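Local coordinates for LanC-like protein GCR2 (Arabidopsis thaliana, PDB 3T33) that may play a role in abscisic acid signaling and binds a zinc ion within a helical fold of the LanC-like family, at residues A[270-275]-A[318-323]; A[324-329]-A[334-339]; A[180-185]-A[196-201]; A[172-177]-A[202-207]. All coordinates share one frame; numbering follows the deposited sequence.

Interaction 1 (A[270-275]-A[318-323]); sequences SGNYLS and GEVVWS
V320 of helix 308-324 packs against the loop turn made by S270, G271 and N272. Its CB points at this turn, and both methyl groups do the touching. CG1 is anti to the backbone N (chi1 176°). This splits the two branches over neighbouring residues of the loop. V320 CG1 comes to the CB of N272 at 4.0 Å. The other methyl, CG2, lies against the backbone just before it. V320 CG2 is 3.7 Å from the carbonyl carbon C of G271. V320 CG2 also reaches S270 O at 3.9 Å and N272 N at the same distance. G271 has a positive phi of 96°, and the chain turns there. With no side chain on G271, the methyl can rest directly on the main chain. The contact has no hydrogen bond across it and is plain apolar packing of one valine on a turn. Within the loop, N272 N makes a weak hydrogen bond to S270 OG at 3.4 Å, and S270 OG also bonds to D282. The valine therefore meets a turn with polar ties of its own. On the loop's other contacts, N272 touches A291, and Y273 packs on V294 and L298, all of helix 291-305. V320 also touches A291. V321 packs on V342 and F343, so helix 308-324 meets the loop with V320 and helix 336-350 with V321.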
loop_
_atom_site.group_PDB
_atom_site.type_symbol
_atom_site.label_atom_id
_atom_site.label_comp_id
_atom_site.label_asym_id
_atom_site.label_seq_id
_atom_site.Cartn_x
_atom_site.Cartn_y
_atom_site.Cartn_z
ATOM N N SER A 270 -0.414 20.190 -13.647
ATOM C CA SER A 270 0.811 19.701 -12.971
ATOM C C SER A 270 1.094 18.180 -13.132
ATOM O O SER A 270 2.211 17.725 -12.824
ATOM C CB SER A 270 0.762 20.036 -11.485
ATOM O OG SER A 270 -0.126 19.141 -10.849
ATOM N N GLY A 271 0.100 17.403 -13.590
ATOM C CA GLY A 271 0.250 15.956 -13.766
ATOM C C GLY A 271 -0.281 15.157 -12.552
ATOM O O GLY A 271 -0.484 13.946 -12.639
ATOM N N ASN A 272 -0.467 15.832 -11.418
ATOM C CA ASN A 272 -1.209 15.273 -10.294
ATOM C C ASN A 272 -2.658 14.974 -10.645
ATOM O O ASN A 272 -3.162 15.427 -11.692
ATOM C CB ASN A 272 -1.089 16.161 -9.047
ATOM C CG ASN A 272 -1.565 15.435 -7.748
ATOM O OD1 ASN A 272 -1.921 16.072 -6.756
ATOM N ND2 ASN A 272 -1.594 14.112 -7.784
ATOM N N TYR A 273 -3.285 14.111 -9.835
ATOM C CA TYR A 273 -4.666 13.610 -10.051
ATOM C C TYR A 273 -5.631 14.242 -9.017
ATOM O O TYR A 273 -5.282 14.442 -7.836
ATOM C CB TYR A 273 -4.710 12.066 -9.984
ATOM C CG TYR A 273 -4.131 11.447 -11.204
ATOM C CD1 TYR A 273 -2.751 11.390 -11.392
ATOM C CD2 TYR A 273 -4.959 10.976 -12.242
ATOM C CE1 TYR A 273 -2.200 10.834 -12.555
ATOM C CE2 TYR A 273 -4.428 10.447 -13.417
ATOM C CZ TYR A 273 -3.035 10.389 -13.566
ATOM O OH TYR A 273 -2.483 9.884 -14.711
ATOM N N LEU A 274 -6.827 14.577 -9.488
ATOM C CA LEU A 274 -7.905 15.107 -8.647
ATOM C C LEU A 274 -8.221 14.167 -7.510
ATOM O O LEU A 274 -8.246 12.955 -7.716
ATOM C CB LEU A 274 -9.172 15.253 -9.494
ATOM C CG LEU A 274 -9.283 16.451 -10.463
ATOM C CD1 LEU A 274 -8.038 16.581 -11.418
ATOM C CD2 LEU A 274 -10.637 16.387 -11.272
ATOM N N SER A 275 -8.466 14.699 -6.320
ATOM C CA SER A 275 -9.123 13.879 -5.315
ATOM C C SER A 275 -10.534 13.336 -5.722
ATOM O O SER A 275 -10.820 12.162 -5.508
ATOM C CB SER A 275 -9.113 14.540 -3.928
ATOM O OG SER A 275 -9.835 15.749 -3.895
ATOM N N GLY A 318 4.929 9.086 -11.428
ATOM C CA GLY A 318 6.178 8.988 -10.682
ATOM C C GLY A 318 6.975 10.277 -10.554
ATOM O O GLY A 318 7.647 10.505 -9.522
ATOM N N GLU A 319 6.925 11.135 -11.586
ATOM C CA GLU A 319 7.616 12.451 -11.515
ATOM C C GLU A 319 6.938 13.397 -10.549
ATOM O O GLU A 319 7.584 14.149 -9.859
ATOM C CB GLU A 319 7.687 13.122 -12.889
ATOM C CG GLU A 319 8.422 12.312 -13.921
ATOM C CD GLU A 319 9.885 12.121 -13.566
ATOM O OE1 GLU A 319 10.513 13.068 -13.069
ATOM O OE2 GLU A 319 10.410 11.025 -13.794
ATOM N N VAL A 320 5.625 13.372 -10.479
ATOM C CA VAL A 320 4.912 14.177 -9.489
ATOM C C VAL A 320 5.264 13.761 -8.057
ATOM O O VAL A 320 5.519 14.600 -7.161
ATOM C CB VAL A 320 3.441 13.964 -9.696
ATOM C CG1 VAL A 320 2.632 14.704 -8.613
ATOM C CG2 VAL A 320 3.094 14.374 -11.137
ATOM N N VAL A 321 5.280 12.447 -7.827
ATOM C CA VAL A 321 5.795 11.924 -6.532
ATOM C C VAL A 321 7.268 12.326 -6.288
ATOM O O VAL A 321 7.652 12.795 -5.193
ATOM C CB VAL A 321 5.595 10.411 -6.450
ATOM C CG1 VAL A 321 5.840 9.936 -5.006
ATOM C CG2 VAL A 321 4.139 10.098 -6.865
ATOM N N TRP A 322 8.097 12.207 -7.316
ATOM C CA TRP A 322 9.494 12.586 -7.101
ATOM C C TRP A 322 9.643 14.046 -6.683
ATOM O O TRP A 322 10.462 14.351 -5.798
ATOM C CB TRP A 322 10.374 12.218 -8.299
ATOM C CG TRP A 322 11.829 12.486 -8.135
ATOM C CD1 TRP A 322 12.575 13.303 -8.914
ATOM C CD2 TRP A 322 12.740 11.911 -7.164
ATOM N NE1 TRP A 322 13.869 13.306 -8.474
ATOM C CE2 TRP A 322 14.007 12.459 -7.417
ATOM C CE3 TRP A 322 12.596 11.008 -6.093
ATOM C CZ2 TRP A 322 15.167 12.122 -6.652
ATOM C CZ3 TRP A 322 13.748 10.667 -5.313
ATOM C CH2 TRP A 322 15.010 11.226 -5.611
ATOM N N SER A 323 8.868 14.964 -7.259
ATOM C CA SER A 323 9.055 16.351 -6.821
ATOM C C SER A 323 8.199 16.794 -5.659
ATOM O O SER A 323 8.630 17.635 -4.859
ATOM C CB SER A 323 8.941 17.353 -7.978
ATOM O OG SER A 323 7.590 17.590 -8.296
#

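Interaction 2 (A[324-329]-A[334-339]); sequences RGLLKR and HGISGN. With ZN (zinc ion), chain B.
R329 and H334 meet side chain to side chain beside the zinc ion. The arginine is extended from CG to NE (chi2 173°), and its aliphatic part passes beside the carbonyl oxygen of H334. R329 CD is 3.2 Å from H334 O. Farther on, R329 NH1 comes to CD2 of the H334 ring at 3.3 Å. That ring carbon lies at the edge of the guanidinium, near its plane. The two planes are 76° apart, so the groups do not stack. H334 uses ND1 for the metal, at 1.9 Å from the zinc ion. The same arginine also gives its backbone. I336 N donates to R329 O at 3.0 Å, just after G335, the N-cap of helix 336-350. I336 has an extended side chain that carries CD1 up to L326 and the carbonyl of L327. There I336 CD1 meets L326 CD1 at 3.8 Å. As modelled, chi2 of L327 is nearly eclipsed at 15°, and L327 CD2 lies against the backbone, 3.4 Å from G335 N. F362 of helix 353-375 covers both L326 and I336. H334 shares the metal with C288 and C333, and an acetate, probably from the crystallisation liquor, lies near its side chain. Such a zinc site, with two cysteines and one histidine in loops at helix ends, is typical of the LanC family and its alpha-toroid fold.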
loop_
_atom_site.group_PDB
_atom_site.type_symbol
_atom_site.label_atom_id
_atom_site.label_comp_id
_atom_site.label_asym_id
_atom_site.label_seq_id
_atom_site.Cartn_x
_atom_site.Cartn_y
_atom_site.Cartn_z
ATOM N N ARG A 324 7.013 16.234 -5.510
ATOM C CA ARG A 324 6.138 16.719 -4.434
ATOM C C ARG A 324 5.809 15.646 -3.390
ATOM O O ARG A 324 5.028 15.913 -2.473
ATOM C CB ARG A 324 4.840 17.269 -5.025
ATOM C CG ARG A 324 4.976 18.542 -5.926
ATOM C CD ARG A 324 3.726 18.705 -6.847
ATOM N NE ARG A 324 2.529 19.002 -6.061
ATOM C CZ ARG A 324 1.292 19.040 -6.545
ATOM N NH1 ARG A 324 1.029 18.818 -7.837
ATOM N NH2 ARG A 324 0.299 19.329 -5.717
ATOM N N GLY A 325 6.413 14.454 -3.515
ATOM C CA GLY A 325 5.944 13.277 -2.801
ATOM C C GLY A 325 6.607 13.095 -1.473
ATOM O O GLY A 325 6.255 12.204 -0.702
ATOM N N LEU A 326 7.585 13.931 -1.209
ATOM C CA LEU A 326 8.296 13.919 0.061
ATOM C C LEU A 326 7.524 14.694 1.172
ATOM O O LEU A 326 7.988 15.701 1.730
ATOM C CB LEU A 326 9.713 14.446 -0.180
ATOM C CG LEU A 326 10.845 14.005 0.736
ATOM C CD1 LEU A 326 11.138 12.478 0.661
ATOM C CD2 LEU A 326 12.131 14.846 0.388
ATOM N N LEU A 327 6.345 14.165 1.489
ATOM C CA LEU A 327 5.372 14.702 2.417
ATOM C C LEU A 327 5.954 14.958 3.800
ATOM O O LEU A 327 6.838 14.220 4.241
ATOM C CB LEU A 327 4.254 13.654 2.548
ATOM C CG LEU A 327 2.989 13.669 1.676
ATOM C CD1 LEU A 327 3.088 14.566 0.461
ATOM C CD2 LEU A 327 2.442 12.303 1.344
ATOM N N LYS A 328 5.391 15.925 4.522
ATOM C CA LYS A 328 5.777 16.180 5.912
ATOM C C LYS A 328 5.083 15.239 6.909
ATOM O O LYS A 328 4.778 15.628 8.037
ATOM C CB LYS A 328 5.498 17.637 6.284
ATOM C CG LYS A 328 6.183 18.651 5.383
ATOM C CD LYS A 328 6.283 20.010 6.055
ATOM C CE LYS A 328 6.321 21.132 5.030
ATOM N NZ LYS A 328 7.339 22.163 5.373
ATOM N N ARG A 329 4.844 14.003 6.480
ATOM C CA ARG A 329 4.239 12.957 7.301
ATOM C C ARG A 329 4.960 11.667 6.988
ATOM O O ARG A 329 5.393 11.440 5.841
ATOM C CB ARG A 329 2.819 12.798 6.875
ATOM C CG ARG A 329 2.134 14.117 6.798
ATOM C CD ARG A 329 0.823 13.986 6.226
ATOM N NE ARG A 329 0.172 15.278 6.313
ATOM C CZ ARG A 329 -1.105 15.476 6.056
ATOM N NH1 ARG A 329 -1.848 14.442 5.689
ATOM N NH2 ARG A 329 -1.619 16.698 6.157
ATOM N N HIS A 334 -0.747 8.519 3.760
ATOM C CA HIS A 334 -0.343 9.780 3.148
ATOM C C HIS A 334 0.970 10.283 3.739
ATOM O O HIS A 334 0.984 11.229 4.527
ATOM C CB HIS A 334 -1.436 10.836 3.322
ATOM C CG HIS A 334 -2.241 10.670 4.574
ATOM N ND1 HIS A 334 -3.408 9.938 4.618
ATOM C CD2 HIS A 334 -2.046 11.142 5.828
ATOM C CE1 HIS A 334 -3.898 9.967 5.844
ATOM N NE2 HIS A 334 -3.090 10.691 6.599
ATOM N N GLY A 335 2.070 9.644 3.354
ATOM C CA GLY A 335 3.381 10.023 3.845
ATOM C C GLY A 335 4.503 9.518 2.959
ATOM O O GLY A 335 4.269 9.078 1.834
ATOM N N ILE A 336 5.728 9.583 3.471
ATOM C CA ILE A 336 6.893 9.134 2.726
ATOM C C ILE A 336 7.004 7.608 2.655
ATOM O O ILE A 336 7.153 7.066 1.572
ATOM C CB ILE A 336 8.184 9.780 3.260
ATOM C CG1 ILE A 336 8.018 11.308 3.192
ATOM C CG2 ILE A 336 9.403 9.304 2.437
ATOM C CD1 ILE A 336 9.131 12.145 3.887
ATOM N N SER A 337 6.846 6.869 3.751
ATOM C CA SER A 337 6.943 5.401 3.636
ATOM C C SER A 337 6.014 4.909 2.497
ATOM O O SER A 337 6.372 4.007 1.728
ATOM C CB SER A 337 6.638 4.683 4.961
ATOM O OG SER A 337 7.375 5.201 6.077
ATOM N N GLY A 338 4.831 5.522 2.367
ATOM C CA GLY A 338 3.838 5.036 1.400
ATOM C C GLY A 338 4.214 5.476 0.004
ATOM O O GLY A 338 4.139 4.672 -0.935
ATOM N N ASN A 339 4.630 6.741 -0.146
ATOM C CA ASN A 339 5.093 7.203 -1.473
ATOM C C ASN A 339 6.367 6.476 -2.026
ATOM O O ASN A 339 6.518 6.314 -3.235
ATOM C CB ASN A 339 5.211 8.709 -1.498
ATOM C CG ASN A 339 3.862 9.391 -1.254
ATOM O OD1 ASN A 339 3.789 10.580 -1.143
ATOM N ND2 ASN A 339 2.830 8.632 -1.113
HETATM ZN ZN ZN B . -4.558 8.702 3.788
#

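Interaction 3 (A[180-185]-A[196-201]); sequences ACLFLN and ERMRSV
M198 carries almost the whole contact, reaching from helix 195-212 to C181, L182 and N185 of helix 174-188. M198 CG lies 3.7 Å from C181 CB. The chain then bends at chi3 (68°), which brings the methyl M198 CE back to 3.7 Å from C181 CB as well. CE also lies against L182, but too close to its CD2 for this part of the model to be relied on. The sulfur M198 SD faces N185, whose side chain comes from the opposite direction with ND2 3.4 Å away. Both ends of that amide have hydrogen bonds elsewhere; OD1 accepts one from I193 N in the loop joining the helices. The two helices form an antiparallel helical hairpin in the helical LanC-like fold. Their axes here are 11.0 Å apart at an angle of 149°. One methionine bridges this wide gap. The side towards R197 is looser. R197 starts towards the partner helix, but its chain leads off to the exposed surface. There R197 NH1 forms a salt bridge with E196 OE2 at 3.0 Å, a weak hydrogen bond within one turn. R199, also on helix 195-212, pairs with E203 and E252.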
loop_
_atom_site.group_PDB
_atom_site.type_symbol
_atom_site.label_atom_id
_atom_site.label_comp_id
_atom_site.label_asym_id
_atom_site.label_seq_id
_atom_site.Cartn_x
_atom_site.Cartn_y
_atom_site.Cartn_z
ATOM N N ALA A 180 -9.314 -8.885 -0.108
ATOM C CA ALA A 180 -8.998 -9.908 0.901
ATOM C C ALA A 180 -9.100 -11.308 0.368
ATOM O O ALA A 180 -8.300 -12.189 0.757
ATOM C CB ALA A 180 -9.917 -9.782 2.132
ATOM N N CYS A 181 -10.152 -11.542 -0.429
ATOM C CA CYS A 181 -10.351 -12.819 -1.064
ATOM C C CYS A 181 -9.142 -13.088 -1.967
ATOM O O CYS A 181 -8.611 -14.139 -1.911
ATOM C CB CYS A 181 -11.626 -12.833 -1.947
ATOM S SG CYS A 181 -13.181 -12.512 -1.028
ATOM N N LEU A 182 -8.831 -12.164 -2.888
ATOM C CA LEU A 182 -7.684 -12.342 -3.799
ATOM C C LEU A 182 -6.413 -12.608 -3.003
ATOM O O LEU A 182 -5.724 -13.521 -3.271
ATOM C CB LEU A 182 -7.529 -11.134 -4.663
ATOM C CG LEU A 182 -8.714 -10.919 -5.621
ATOM C CD1 LEU A 182 -8.699 -9.545 -6.213
ATOM C CD2 LEU A 182 -8.748 -12.042 -6.732
ATOM N N PHE A 183 -6.209 -11.870 -1.933
ATOM C CA PHE A 183 -5.058 -12.038 -1.088
ATOM C C PHE A 183 -5.008 -13.438 -0.451
ATOM O O PHE A 183 -3.988 -14.137 -0.505
ATOM C CB PHE A 183 -5.107 -10.960 0.005
ATOM C CG PHE A 183 -4.113 -11.164 1.114
ATOM C CD1 PHE A 183 -4.422 -11.998 2.196
ATOM C CD2 PHE A 183 -2.854 -10.502 1.086
ATOM C CE1 PHE A 183 -3.488 -12.201 3.282
ATOM C CE2 PHE A 183 -1.921 -10.659 2.179
ATOM C CZ PHE A 183 -2.238 -11.505 3.282
ATOM N N LEU A 184 -6.120 -13.860 0.121
ATOM C CA LEU A 184 -6.192 -15.175 0.711
ATOM C C LEU A 184 -5.891 -16.276 -0.305
ATOM O O LEU A 184 -5.062 -17.198 -0.039
ATOM C CB LEU A 184 -7.550 -15.410 1.361
ATOM C CG LEU A 184 -7.651 -16.753 2.063
ATOM C CD1 LEU A 184 -6.523 -16.960 3.048
ATOM C CD2 LEU A 184 -9.003 -16.919 2.792
ATOM N N ASN A 185 -6.546 -16.195 -1.464
ATOM C CA ASN A 185 -6.382 -17.238 -2.506
ATOM C C ASN A 185 -4.935 -17.305 -3.080
ATOM O O ASN A 185 -4.366 -18.373 -3.249
ATOM C CB ASN A 185 -7.454 -17.076 -3.632
ATOM C CG ASN A 185 -8.904 -17.622 -3.198
ATOM O OD1 ASN A 185 -9.148 -18.004 -2.047
ATOM N ND2 ASN A 185 -9.808 -17.675 -4.138
ATOM N N GLU A 196 -17.035 -18.387 -7.475
ATOM C CA GLU A 196 -18.430 -17.832 -7.711
ATOM C C GLU A 196 -18.805 -16.654 -6.820
ATOM O O GLU A 196 -19.428 -15.642 -7.275
ATOM C CB GLU A 196 -19.483 -18.923 -7.677
ATOM C CG GLU A 196 -20.973 -18.465 -7.946
ATOM C CD GLU A 196 -21.596 -17.956 -6.689
ATOM O OE1 GLU A 196 -21.151 -18.421 -5.633
ATOM O OE2 GLU A 196 -22.436 -17.020 -6.741
ATOM N N ARG A 197 -18.368 -16.724 -5.567
ATOM C CA ARG A 197 -18.544 -15.621 -4.630
ATOM C C ARG A 197 -17.764 -14.374 -5.056
ATOM O O ARG A 197 -18.281 -13.259 -4.981
ATOM C CB ARG A 197 -18.128 -16.045 -3.220
ATOM C CG ARG A 197 -19.134 -16.943 -2.519
ATOM C CD ARG A 197 -20.524 -16.782 -3.110
ATOM N NE ARG A 197 -21.273 -15.710 -2.460
ATOM C CZ ARG A 197 -22.197 -14.970 -3.065
ATOM N NH1 ARG A 197 -22.489 -15.184 -4.341
ATOM N NH2 ARG A 197 -22.829 -14.016 -2.396
ATOM N N MET A 198 -16.521 -14.561 -5.498
ATOM C CA MET A 198 -15.670 -13.423 -5.901
ATOM C C MET A 198 -16.187 -12.848 -7.218
ATOM O O MET A 198 -16.300 -11.630 -7.382
ATOM C CB MET A 198 -14.178 -13.834 -6.004
ATOM C CG MET A 198 -13.565 -14.374 -4.708
ATOM S SD MET A 198 -11.956 -15.149 -5.066
ATOM C CE MET A 198 -11.023 -13.705 -5.517
ATOM N N ARG A 199 -16.496 -13.715 -8.164
ATOM C CA ARG A 199 -17.110 -13.258 -9.430
ATOM C C ARG A 199 -18.415 -12.463 -9.200
ATOM O O ARG A 199 -18.639 -11.396 -9.802
ATOM C CB ARG A 199 -17.326 -14.445 -10.344
ATOM C CG ARG A 199 -17.915 -14.080 -11.721
ATOM C CD ARG A 199 -17.063 -13.049 -12.484
ATOM N NE ARG A 199 -17.811 -12.539 -13.615
ATOM C CZ ARG A 199 -17.400 -11.640 -14.489
ATOM N NH1 ARG A 199 -16.173 -11.104 -14.416
ATOM N NH2 ARG A 199 -18.242 -11.287 -15.463
ATOM N N SER A 200 -19.222 -12.892 -8.230
ATOM C CA SER A 200 -20.469 -12.181 -7.979
ATOM C C SER A 200 -20.206 -10.787 -7.486
ATOM O O SER A 200 -20.926 -9.860 -7.812
ATOM C CB SER A 200 -21.334 -12.935 -6.959
ATOM O OG SER A 200 -21.841 -11.942 -6.075
ATOM N N VAL A 201 -19.159 -10.616 -6.678
ATOM C CA VAL A 201 -18.833 -9.259 -6.168
ATOM C C VAL A 201 -18.349 -8.378 -7.314
ATOM O O VAL A 201 -18.680 -7.194 -7.392
ATOM C CB VAL A 201 -17.813 -9.317 -4.958
ATOM C CG1 VAL A 201 -17.471 -7.965 -4.410
ATOM C CG2 VAL A 201 -18.372 -10.179 -3.883
#

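Interaction 4 (A[172-177]-A[202-207]); sequences YGRAGY and VEEIFR
R174 bends at chi3 (-98°), and E204 places CG anti to its own backbone nitrogen (chi1 172°). The bend at chi3 turns the guanidinium so that one face looks to E204; the glutamate's chi1 carries its CG over that face. E204 CG sits off towards the rim of that face, 3.6 Å from R174 NE. E204 CG also lies 3.7 Å from R174 CD. On this face it is carbon, not oxygen, that E204 lays against the guanidinium. The guanidinium and carboxylate planes are 69° apart. R174 NH2 and E204 OE2 are 4.0 Å apart. OE2 sits off the plane of the guanidinium, so the pair is only a charge attraction. The segments belong to helices 174-188 and 195-212, which pair as a hairpin of the LanC-like helical toroid. R174 opens the first turn of its helix, right after G173 at the N-cap. The carboxylate of E204 is held by Y168 OH, at OE2, and by R207 of its own helix. R207 reaches it through NE and NH2, one to each oxygen. R207 NE bonds to E204 OE1 at 3.0 Å, meeting it from above the carboxylate plane. R207 NH2 bonds to E204 OE2 at 3.2 Å, on the syn side. These partners are likely to stabilise the charged form of E204. At the base of R174, I205 forms the apolar part. I205 CD1 touches R174 CB at 3.8 Å and A175 N at 3.9 Å. Helix 236-244 adds I239 against I205 and V242 against A175.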
loop_
_atom_site.group_PDB
_atom_site.type_symbol
_atom_site.label_atom_id
_atom_site.label_comp_id
_atom_site.label_asym_id
_atom_site.label_seq_id
_atom_site.Cartn_x
_atom_site.Cartn_y
_atom_site.Cartn_z
ATOM N N TYR A 172 -13.859 0.526 2.813
ATOM C CA TYR A 172 -15.159 0.094 3.466
ATOM C C TYR A 172 -16.079 -0.762 2.592
ATOM O O TYR A 172 -16.917 -1.487 3.097
ATOM C CB TYR A 172 -15.905 1.282 4.114
ATOM C CG TYR A 172 -15.070 1.984 5.200
ATOM C CD1 TYR A 172 -14.707 1.324 6.398
ATOM C CD2 TYR A 172 -14.622 3.284 5.028
ATOM C CE1 TYR A 172 -13.947 1.955 7.365
ATOM C CE2 TYR A 172 -13.849 3.922 6.005
ATOM C CZ TYR A 172 -13.518 3.255 7.147
ATOM O OH TYR A 172 -12.750 3.899 8.085
ATOM N N GLY A 173 -15.798 -0.789 1.303
ATOM C CA GLY A 173 -16.635 -1.414 0.332
ATOM C C GLY A 173 -16.187 -2.721 -0.228
ATOM O O GLY A 173 -15.297 -3.403 0.279
ATOM N N ARG A 174 -16.875 -3.078 -1.280
ATOM C CA ARG A 174 -16.725 -4.327 -1.937
ATOM C C ARG A 174 -15.322 -4.537 -2.540
ATOM O O ARG A 174 -14.847 -5.634 -2.521
ATOM C CB ARG A 174 -17.822 -4.456 -3.052
ATOM C CG ARG A 174 -19.168 -5.075 -2.560
ATOM C CD ARG A 174 -20.284 -5.068 -3.674
ATOM N NE ARG A 174 -21.162 -3.923 -3.491
ATOM C CZ ARG A 174 -22.288 -3.946 -2.795
ATOM N NH1 ARG A 174 -22.706 -5.064 -2.253
ATOM N NH2 ARG A 174 -22.963 -2.831 -2.622
ATOM N N ALA A 175 -14.693 -3.526 -3.135
ATOM C CA ALA A 175 -13.345 -3.733 -3.676
ATOM C C ALA A 175 -12.447 -4.250 -2.517
ATOM O O ALA A 175 -11.705 -5.216 -2.690
ATOM C CB ALA A 175 -12.780 -2.433 -4.295
ATOM N N GLY A 176 -12.626 -3.662 -1.338
ATOM C CA GLY A 176 -11.968 -4.050 -0.099
ATOM C C GLY A 176 -12.155 -5.477 0.391
ATOM O O GLY A 176 -11.193 -6.123 0.849
ATOM N N TYR A 177 -13.384 -5.985 0.327
ATOM C CA TYR A 177 -13.612 -7.350 0.727
ATOM C C TYR A 177 -12.997 -8.249 -0.363
ATOM O O TYR A 177 -12.410 -9.302 -0.105
ATOM C CB TYR A 177 -15.120 -7.565 0.843
ATOM C CG TYR A 177 -15.476 -9.017 0.790
ATOM C CD1 TYR A 177 -15.365 -9.821 1.932
ATOM C CD2 TYR A 177 -15.907 -9.596 -0.365
ATOM C CE1 TYR A 177 -15.671 -11.181 1.899
ATOM C CE2 TYR A 177 -16.237 -11.022 -0.409
ATOM C CZ TYR A 177 -16.114 -11.777 0.728
ATOM O OH TYR A 177 -16.355 -13.148 0.723
ATOM N N VAL A 202 -17.603 -8.987 -8.231
ATOM C CA VAL A 202 -17.129 -8.304 -9.431
ATOM C C VAL A 202 -18.344 -7.793 -10.276
ATOM O O VAL A 202 -18.385 -6.621 -10.692
ATOM C CB VAL A 202 -16.194 -9.243 -10.306
ATOM C CG1 VAL A 202 -15.968 -8.630 -11.719
ATOM C CG2 VAL A 202 -14.834 -9.493 -9.588
ATOM N N GLU A 203 -19.316 -8.673 -10.529
ATOM C CA GLU A 203 -20.468 -8.281 -11.350
ATOM C C GLU A 203 -21.274 -7.162 -10.693
ATOM O O GLU A 203 -21.619 -6.179 -11.351
ATOM C CB GLU A 203 -21.310 -9.487 -11.709
ATOM C CG GLU A 203 -20.583 -10.438 -12.644
ATOM C CD GLU A 203 -21.294 -11.740 -12.753
ATOM O OE1 GLU A 203 -22.335 -11.844 -12.076
ATOM O OE2 GLU A 203 -20.824 -12.657 -13.497
ATOM N N GLU A 204 -21.407 -7.199 -9.377
ATOM C CA GLU A 204 -22.057 -6.083 -8.684
ATOM C C GLU A 204 -21.254 -4.840 -8.811
ATOM O O GLU A 204 -21.805 -3.736 -8.842
ATOM C CB GLU A 204 -22.332 -6.393 -7.225
ATOM C CG GLU A 204 -22.828 -5.219 -6.358
ATOM C CD GLU A 204 -24.239 -4.577 -6.766
ATOM O OE1 GLU A 204 -25.030 -5.207 -7.506
ATOM O OE2 GLU A 204 -24.542 -3.436 -6.302
ATOM N N ILE A 205 -19.927 -4.982 -8.831
ATOM C CA ILE A 205 -19.105 -3.803 -9.026
ATOM C C ILE A 205 -19.326 -3.215 -10.440
ATOM O O ILE A 205 -19.421 -2.007 -10.575
ATOM C CB ILE A 205 -17.576 -4.026 -8.607
ATOM C CG1 ILE A 205 -17.436 -4.113 -7.056
ATOM C CG2 ILE A 205 -16.710 -2.863 -9.091
ATOM C CD1 ILE A 205 -16.176 -4.751 -6.514
ATOM N N PHE A 206 -19.342 -4.046 -11.487
ATOM C CA PHE A 206 -19.524 -3.498 -12.860
ATOM C C PHE A 206 -20.949 -2.964 -13.038
ATOM O O PHE A 206 -21.139 -1.852 -13.526
ATOM C CB PHE A 206 -19.200 -4.516 -13.934
ATOM C CG PHE A 206 -17.744 -4.621 -14.205
ATOM C CD1 PHE A 206 -17.093 -3.628 -14.924
ATOM C CD2 PHE A 206 -17.009 -5.689 -13.712
ATOM C CE1 PHE A 206 -15.734 -3.696 -15.156
ATOM C CE2 PHE A 206 -15.649 -5.769 -13.943
ATOM C CZ PHE A 206 -15.006 -4.754 -14.676
ATOM N N ARG A 207 -21.935 -3.736 -12.571
ATOM C CA ARG A 207 -23.337 -3.269 -12.555
ATOM C C ARG A 207 -23.506 -1.850 -11.978
ATOM O O ARG A 207 -23.995 -0.964 -12.679
ATOM C CB ARG A 207 -24.249 -4.290 -11.874
ATOM C CG ARG A 207 -25.729 -3.970 -12.097
ATOM C CD ARG A 207 -26.680 -4.524 -10.992
ATOM N NE ARG A 207 -26.534 -3.826 -9.711
ATOM C CZ ARG A 207 -26.753 -2.525 -9.498
ATOM N NH1 ARG A 207 -27.124 -1.721 -10.496
ATOM N NH2 ARG A 207 -26.588 -2.015 -8.253
#

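In the fold
Along the chain, interactions 3 and 4 come first and interactions 1 and 2 follow. Interactions 3 and 4 both join helix 174-188 to helix 195-212. Interaction 3 lies nearer the connecting loop. Their centres are 10 Å apart, and they meet where V201 packs on R174. Interactions 1 and 2 are linked by helix 308-324. Their centres are 12 Å apart, with R324 against S270 and N272, and V321 against N339. Interaction 2 lies across the chain's centre from interactions 3 and 4, with centres about 31 and 28 Å away. Interaction 2 thus forms part of the zinc site and interaction 1 packs beside it. The other pair holds the two helices of one hairpin together.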